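Local coordinates for protein computational Design of Enzyme (Synthetic construct, PDB 3TP4) that is of unknown function but was computationally designed as an enzyme, probably to carry an activated serine in a catalytic triad, on a TIM-barrel scaffold related to glycosyl hydrolase family 26, at residues A152-A155 against D156-R160; Y187-P190 against G191-Q194; Y197-T200 against V201-R205. All blocks are in the same frame, centred on the assembly; numbering follows the deposited sequence.

All three contacts are local turns of helices in the TIM-barrel part of the chain. Contact 1 ends helix 141-157, contact 2 begins helix 190-207, and contact 3 lies further along that second helix, toward its C-terminal end. Contacts 2 and 3 adjoin in sequence, with centres about 16 Å apart. The centres of contacts 1 and 3 are about 17 Å apart, but the two touch, A152 N lying 4.0 Å from L204 CD2, since the two helices are neighbours. Contacts 1 and 2 stay about 17 Å apart at their nearest atoms, on opposite sides of the chain's centre. The probable triad S70, H37 and E320 sits on barrel strands, not in these helical segments.

Contact 1: A152-A155 against D156-R160; sequences AELA and DASRR
L154 O is gripped by three donors at the end of helix 141-157. S158 OG reaches it at 3.0 Å, from above the carbonyl plane (42° out of it). The backbone N atoms of A157 and S158 add two weak, bent bonds. The S158 torsion (chi1 -61°) sets OG beside its own N, which lets the hydroxyl join the amide at the same acceptor. L154 CD1 packs 4.0 Å from S158 OG, giving the hydroxyl an apolar neighbour. S158 N also bonds A155 O at 3.3 Å, from well above that carbonyl plane, and A155 O accepts N212 ND2 besides. The preceding turn is regular: D156 N bonds A152 O at 3.0 Å and A157 N bonds E153 O. Beyond it the chain leaves the helix through an inverse gamma turn centred on S158, closed by a weak bond from R159 N to A157 O. R159 then folds back: its NH2 meets D156 OD1 at 2.9 Å on the syn side, in the guanidinium plane but 28° off that of the carboxylate, while NE donates weakly to D156 O. Helix 87-104 packs on A157 and S158. The chemistry implies a finished helix end: carbonyls of its last turn find partners, and the cation of R159 probably offsets both the D156 carboxylate and the partial negative charge of the helix terminus.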
loop_
_atom_site.group_PDB
_atom_site.type_symbol
_atom_site.label_atom_id
_atom_site.label_comp_id
_atom_site.label_asym_id
_atom_site.label_seq_id
_atom_site.Cartn_x
_atom_site.Cartn_y
_atom_site.Cartn_z
ATOM N N ALA A 152 -12.071 -7.836 -0.689
ATOM C CA ALA A 152 -12.772 -7.797 -1.966
ATOM C C ALA A 152 -14.237 -7.382 -1.745
ATOM O O ALA A 152 -14.824 -6.652 -2.551
ATOM C CB ALA A 152 -12.685 -9.150 -2.669
ATOM N N GLU A 153 -14.815 -7.847 -0.644
ATOM C CA GLU A 153 -16.186 -7.476 -0.278
ATOM C C GLU A 153 -16.290 -5.972 -0.047
ATOM O O GLU A 153 -17.231 -5.320 -0.494
ATOM C CB GLU A 153 -16.597 -8.213 1.001
ATOM C CG GLU A 153 -17.006 -9.660 0.790
ATOM C CD GLU A 153 -18.402 -9.786 0.211
ATOM O OE1 GLU A 153 -19.045 -8.738 -0.016
ATOM O OE2 GLU A 153 -18.856 -10.930 -0.014
ATOM N N LEU A 154 -15.311 -5.428 0.665
ATOM C CA LEU A 154 -15.289 -3.992 0.945
ATOM C C LEU A 154 -15.182 -3.217 -0.356
ATOM O O LEU A 154 -15.909 -2.245 -0.583
ATOM C CB LEU A 154 -14.107 -3.640 1.848
ATOM C CG LEU A 154 -13.866 -2.130 2.005
ATOM C CD1 LEU A 154 -14.989 -1.491 2.810
ATOM C CD2 LEU A 154 -12.513 -1.856 2.644
ATOM N N ALA A 155 -14.262 -3.651 -1.210
ATOM C CA ALA A 155 -14.081 -3.023 -2.506
ATOM C C ALA A 155 -15.415 -2.936 -3.243
ATOM O O ALA A 155 -15.794 -1.870 -3.729
ATOM C CB ALA A 155 -13.052 -3.797 -3.334
ATOM N N ASP A 156 -16.132 -4.056 -3.324
ATOM C CA ASP A 156 -17.379 -4.088 -4.093
ATOM C C ASP A 156 -18.501 -3.249 -3.461
ATOM O O ASP A 156 -19.376 -2.735 -4.167
ATOM C CB ASP A 156 -17.852 -5.529 -4.318
ATOM C CG ASP A 156 -19.150 -5.601 -5.122
ATOM O OD1 ASP A 156 -19.131 -5.247 -6.321
ATOM O OD2 ASP A 156 -20.188 -6.013 -4.556
ATOM N N ALA A 157 -18.474 -3.112 -2.139
ATOM C CA ALA A 157 -19.479 -2.319 -1.422
ATOM C C ALA A 157 -19.219 -0.805 -1.480
ATOM O O ALA A 157 -20.122 0.008 -1.257
ATOM C CB ALA A 157 -19.583 -2.789 0.029
ATOM N N SER A 158 -17.984 -0.418 -1.774
ATOM C CA SER A 158 -17.649 1.006 -1.854
ATOM C C SER A 158 -18.119 1.594 -3.173
ATOM O O SER A 158 -17.336 1.779 -4.106
ATOM C CB SER A 158 -16.146 1.218 -1.661
ATOM O OG SER A 158 -15.757 0.745 -0.381
ATOM N N ARG A 159 -19.417 1.877 -3.234
ATOM C CA ARG A 159 -20.068 2.374 -4.437
ATOM C C ARG A 159 -20.878 3.617 -4.109
ATOM O O ARG A 159 -21.496 3.700 -3.052
ATOM C CB ARG A 159 -21.024 1.321 -4.997
ATOM C CG ARG A 159 -20.344 0.061 -5.525
ATOM C CD ARG A 159 -21.375 -0.915 -6.093
ATOM N NE ARG A 159 -20.752 -2.107 -6.669
ATOM C CZ ARG A 159 -20.520 -2.285 -7.966
ATOM N NH1 ARG A 159 -20.860 -1.351 -8.846
ATOM N NH2 ARG A 159 -19.951 -3.407 -8.388
ATOM N N ARG A 160 -20.872 4.580 -5.023
ATOM C CA ARG A 160 -21.737 5.737 -4.897
ATOM C C ARG A 160 -23.198 5.325 -5.077
ATOM O O ARG A 160 -23.488 4.202 -5.498
ATOM C CB ARG A 160 -21.342 6.799 -5.915
ATOM C CG ARG A 160 -19.889 7.217 -5.775
ATOM C CD ARG A 160 -19.648 8.599 -6.339
ATOM N NE ARG A 160 -19.267 8.574 -7.744
ATOM C CZ ARG A 160 -18.178 9.162 -8.224
ATOM N NH1 ARG A 160 -17.366 9.817 -7.405
ATOM N NH2 ARG A 160 -17.902 9.095 -9.521
#

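Contact 2: Y187-P190 against G191-Q194; sequences YGSP and GEYQ
The E192 carboxylate is met at its edge by S189 OG, which donates to OE1 at 2.6 Å on the anti lone pair, away from OE2. At a second flat group, the Q194 amide, P190 O stands above the plane but displaced past CD, to the side between CG and OE1, 3.5 Å from CD; the amide NE2 turns elsewhere, to Y234 O. E192 gets back to the serine in two steps: CG stands beside the backbone N (chi1 -69°), 3.2 Å from S189 OG, and the extended chain beyond it takes OE1 to the hydroxyl. The serine hydroxyl has a second partner: a water donates to OG at 2.7 Å and accepts from G191 N at 2.9 Å. OG is thus bonded to two partners, and its rotation is probably fixed by the pair. Around this, the first helical turn is built from backbone. S189 O takes Y193 N at 3.2 Å, in the carbonyl plane and nearly straight (162° at the hydrogen), plus a weak, bent bond from E192 N. P190 O takes Q194 N at 2.9 Å. L131 and R132 of helix 130-134 pack against the E192 side chain, and Y193 sends its hydroxyl to W173 O. A negative carboxylate beside this first turn would probably sit well with the partial positive charge of a helix start. S189 holds the N-cap position, yet its side chain makes no capping bond; a water carries its reach to G191 N instead. P190 follows at N1, where a backbone N-H would have no carbonyl of the helix to bond, so lacking one costs nothing: an N-cap serine and a proline at N1, a common place for proline, start helix 190-207 of the barrel.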
loop_
_atom_site.group_PDB
_atom_site.type_symbol
_atom_site.label_atom_id
_atom_site.label_comp_id
_atom_site.label_asym_id
_atom_site.label_seq_id
_atom_site.Cartn_x
_atom_site.Cartn_y
_atom_site.Cartn_z
ATOM N N TYR A 187 12.245 -7.280 5.223
ATOM C CA TYR A 187 13.657 -7.052 4.940
ATOM C C TYR A 187 14.481 -8.330 5.145
ATOM O O TYR A 187 15.459 -8.580 4.426
ATOM C CB TYR A 187 14.186 -5.899 5.798
ATOM C CG TYR A 187 13.851 -4.560 5.194
ATOM C CD1 TYR A 187 12.645 -3.935 5.476
ATOM C CD2 TYR A 187 14.714 -3.955 4.296
ATOM C CE1 TYR A 187 12.329 -2.718 4.911
ATOM C CE2 TYR A 187 14.405 -2.740 3.722
ATOM C CZ TYR A 187 13.212 -2.128 4.034
ATOM O OH TYR A 187 12.899 -0.918 3.466
ATOM N N GLY A 188 14.077 -9.134 6.123
ATOM C CA GLY A 188 14.773 -10.381 6.402
ATOM C C GLY A 188 14.584 -11.411 5.303
ATOM O O GLY A 188 15.495 -12.188 5.011
ATOM N N SER A 189 13.405 -11.407 4.684
ATOM C CA SER A 189 13.107 -12.332 3.587
ATOM C C SER A 189 12.326 -11.628 2.476
ATOM O O SER A 189 11.110 -11.795 2.359
ATOM C CB SER A 189 12.312 -13.530 4.099
ATOM O OG SER A 189 12.256 -14.539 3.104
ATOM N N PRO A 190 13.022 -10.823 1.673
ATOM C CA PRO A 190 12.325 -9.943 0.726
ATOM C C PRO A 190 11.624 -10.718 -0.383
ATOM O O PRO A 190 10.594 -10.266 -0.881
ATOM C CB PRO A 190 13.445 -9.070 0.159
ATOM C CG PRO A 190 14.713 -9.818 0.430
ATOM C CD PRO A 190 14.472 -10.575 1.705
ATOM N N GLY A 191 12.162 -11.874 -0.746
ATOM C CA GLY A 191 11.539 -12.715 -1.760
ATOM C C GLY A 191 10.165 -13.185 -1.317
ATOM O O GLY A 191 9.235 -13.270 -2.112
ATOM N N GLU A 192 10.028 -13.486 -0.030
ATOM C CA GLU A 192 8.759 -13.949 0.498
ATOM C C GLU A 192 7.781 -12.777 0.605
ATOM O O GLU A 192 6.581 -12.928 0.357
ATOM C CB GLU A 192 8.954 -14.631 1.858
ATOM C CG GLU A 192 9.689 -15.980 1.797
ATOM C CD GLU A 192 9.737 -16.661 3.167
ATOM O OE1 GLU A 192 10.564 -16.258 4.015
ATOM O OE2 GLU A 192 8.940 -17.583 3.402
ATOM N N TYR A 193 8.287 -11.603 0.970
ATOM C CA TYR A 193 7.427 -10.427 0.946
ATOM C C TYR A 193 6.895 -10.175 -0.475
ATOM O O TYR A 193 5.712 -9.876 -0.670
ATOM C CB TYR A 193 8.133 -9.170 1.450
ATOM C CG TYR A 193 7.199 -7.976 1.392
ATOM C CD1 TYR A 193 6.258 -7.769 2.381
ATOM C CD2 TYR A 193 7.224 -7.098 0.320
ATOM C CE1 TYR A 193 5.386 -6.708 2.332
ATOM C CE2 TYR A 193 6.348 -6.030 0.253
ATOM C CZ TYR A 193 5.440 -5.838 1.268
ATOM O OH TYR A 193 4.561 -4.799 1.214
ATOM N N GLN A 194 7.783 -10.280 -1.455
ATOM C CA GLN A 194 7.408 -10.027 -2.840
ATOM C C GLN A 194 6.337 -11.012 -3.307
ATOM O O GLN A 194 5.395 -10.625 -3.993
ATOM C CB GLN A 194 8.641 -10.080 -3.751
ATOM C CG GLN A 194 9.591 -8.905 -3.556
ATOM C CD GLN A 194 10.956 -9.144 -4.176
ATOM O OE1 GLN A 194 11.397 -10.287 -4.322
ATOM N NE2 GLN A 194 11.636 -8.059 -4.541
HETATM O O HOH W 1 13.526 -13.966 0.745
#

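Contact 3: Y197-T200 against V201-R205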
loop_
_atom_site.group_PDB
_atom_site.type_symbol
_atom_site.label_atom_id
_atom_site.label_comp_id
_atom_site.label_asym_id
_atom_site.label_seq_id
_atom_site.Cartn_x
_atom_site.Cartn_y
_atom_site.Cartn_z
ATOM N N TYR A 197 2.988 -10.019 -1.627
ATOM C CA TYR A 197 2.389 -8.836 -2.244
ATOM C C TYR A 197 1.799 -9.226 -3.604
ATOM O O TYR A 197 0.672 -8.835 -3.939
ATOM C CB TYR A 197 3.439 -7.728 -2.409
ATOM C CG TYR A 197 2.869 -6.370 -2.787
ATOM C CD1 TYR A 197 2.423 -6.113 -4.082
ATOM C CD2 TYR A 197 2.803 -5.337 -1.854
ATOM C CE1 TYR A 197 1.902 -4.860 -4.436
ATOM C CE2 TYR A 197 2.287 -4.085 -2.196
ATOM C CZ TYR A 197 1.838 -3.857 -3.486
ATOM O OH TYR A 197 1.316 -2.623 -3.818
ATOM N N ARG A 198 2.566 -9.985 -4.385
ATOM C CA ARG A 198 2.151 -10.361 -5.748
ATOM C C ARG A 198 0.889 -11.220 -5.717
ATOM O O ARG A 198 -0.055 -10.975 -6.472
ATOM C CB ARG A 198 3.285 -11.074 -6.497
ATOM C CG ARG A 198 4.456 -10.139 -6.872
ATOM C CD ARG A 198 5.730 -10.914 -7.164
ATOM N NE ARG A 198 6.858 -10.031 -7.453
ATOM C CZ ARG A 198 8.127 -10.439 -7.522
ATOM N NH1 ARG A 198 8.441 -11.710 -7.316
ATOM N NH2 ARG A 198 9.088 -9.570 -7.794
ATOM N N PHE A 199 0.875 -12.228 -4.846
ATOM C CA PHE A 199 -0.331 -13.031 -4.653
ATOM C C PHE A 199 -1.510 -12.171 -4.246
ATOM O O PHE A 199 -2.618 -12.358 -4.728
ATOM C CB PHE A 199 -0.132 -14.103 -3.585
ATOM C CG PHE A 199 -1.390 -14.857 -3.255
ATOM C CD1 PHE A 199 -1.878 -15.827 -4.122
ATOM C CD2 PHE A 199 -2.091 -14.596 -2.083
ATOM C CE1 PHE A 199 -3.036 -16.522 -3.829
ATOM C CE2 PHE A 199 -3.249 -15.293 -1.776
ATOM C CZ PHE A 199 -3.729 -16.249 -2.655
ATOM N N THR A 200 -1.281 -11.240 -3.328
ATOM C CA THR A 200 -2.358 -10.373 -2.872
ATOM C C THR A 200 -2.996 -9.648 -4.059
ATOM O O THR A 200 -4.236 -9.564 -4.175
ATOM C CB THR A 200 -1.844 -9.345 -1.847
ATOM O OG1 THR A 200 -1.461 -10.019 -0.640
ATOM C CG2 THR A 200 -2.917 -8.308 -1.523
ATOM N N VAL A 201 -2.146 -9.115 -4.932
ATOM C CA VAL A 201 -2.629 -8.366 -6.087
ATOM C C VAL A 201 -3.368 -9.294 -7.044
ATOM O O VAL A 201 -4.442 -8.972 -7.544
ATOM C CB VAL A 201 -1.486 -7.688 -6.851
ATOM C CG1 VAL A 201 -1.989 -7.209 -8.199
ATOM C CG2 VAL A 201 -0.920 -6.506 -6.054
ATOM N N GLU A 202 -2.784 -10.459 -7.288
ATOM C CA GLU A 202 -3.352 -11.414 -8.231
ATOM C C GLU A 202 -4.668 -12.007 -7.710
ATOM O O GLU A 202 -5.649 -12.113 -8.449
ATOM C CB GLU A 202 -2.312 -12.500 -8.550
ATOM C CG GLU A 202 -1.187 -11.953 -9.435
ATOM C CD GLU A 202 0.115 -12.724 -9.337
ATOM O OE1 GLU A 202 0.213 -13.657 -8.503
ATOM O OE2 GLU A 202 1.044 -12.389 -10.109
ATOM N N TYR A 203 -4.704 -12.367 -6.434
ATOM C CA TYR A 203 -5.943 -12.881 -5.851
ATOM C C TYR A 203 -7.066 -11.842 -5.965
ATOM O O TYR A 203 -8.141 -12.140 -6.481
ATOM C CB TYR A 203 -5.757 -13.328 -4.396
ATOM C CG TYR A 203 -6.981 -14.043 -3.848
ATOM C CD1 TYR A 203 -7.239 -15.361 -4.189
ATOM C CD2 TYR A 203 -7.890 -13.391 -3.017
ATOM C CE1 TYR A 203 -8.355 -16.029 -3.706
ATOM C CE2 TYR A 203 -9.015 -14.048 -2.520
ATOM C CZ TYR A 203 -9.239 -15.378 -2.881
ATOM O OH TYR A 203 -10.338 -16.069 -2.419
ATOM N N LEU A 204 -6.806 -10.618 -5.520
ATOM C CA LEU A 204 -7.827 -9.570 -5.588
ATOM C C LEU A 204 -8.235 -9.240 -7.026
ATOM O O LEU A 204 -9.421 -9.190 -7.344
ATOM C CB LEU A 204 -7.359 -8.297 -4.869
ATOM C CG LEU A 204 -7.273 -8.372 -3.335
ATOM C CD1 LEU A 204 -6.533 -7.179 -2.783
ATOM C CD2 LEU A 204 -8.659 -8.500 -2.660
ATOM N N ARG A 205 -7.252 -9.001 -7.890
ATOM C CA ARG A 205 -7.539 -8.556 -9.253
ATOM C C ARG A 205 -8.014 -9.706 -10.142
ATOM O O ARG A 205 -9.073 -9.634 -10.761
ATOM C CB ARG A 205 -6.306 -7.900 -9.882
ATOM C CG ARG A 205 -6.459 -7.522 -11.365
ATOM C CD ARG A 205 -5.105 -7.165 -12.007
ATOM N NE ARG A 205 -4.195 -8.320 -12.016
ATOM C CZ ARG A 205 -2.863 -8.249 -12.081
ATOM N NH1 ARG A 205 -2.241 -7.076 -12.162
ATOM N NH2 ARG A 205 -2.140 -9.364 -12.066
#
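F199 and Y203, one turn apart, both swing CG to the far side of the backbone N (chi1 174° and -172°), which sends the two aromatic side chains the same way. Y203 CB then rests over one face of the F199 ring, offset toward its rim, in a CH-pi contact 4.2 Å from the centroid. The rings themselves are nearly parallel, planes at 30°, but slid apart to 5.6 Å between centroids. F199 CZ reaches Y203 CD1 at 3.9 Å. Behind them the backbone bond from Y203 N to F199 O is short, 2.7 Å, and nearly along the C=O axis. The two rings pack on L148 of helix 141-157, and Y203 OH bonds D149 there. Another side of this outer helix of the TIM barrel faces the barrel wall: Y197, V201 and L204 lie on Y215 of strand 213-217, while T200 packs on P172 of strand 168-174. Here the Y197 and V201 side chains cross at a slant, CE1 of the tyrosine 3.6 Å from CG2 of the valine; T200 and L204 lie side by side, T200 CG2 4.0 Å from L204 CD1. T200 OG1 is occupied, bonded to L196 O and W173 NE1. E202 runs past the R198 carbonyl, its CG 3.3 Å from R198 O, and carries OE2 to H376 NE2 in strand 374-379. An alanine in place of E202 would probably leave H376 without its carboxylate partner and uncover part of the R198 carbonyl. R198 itself pairs through NH1 with E195 and through NE with P235 O.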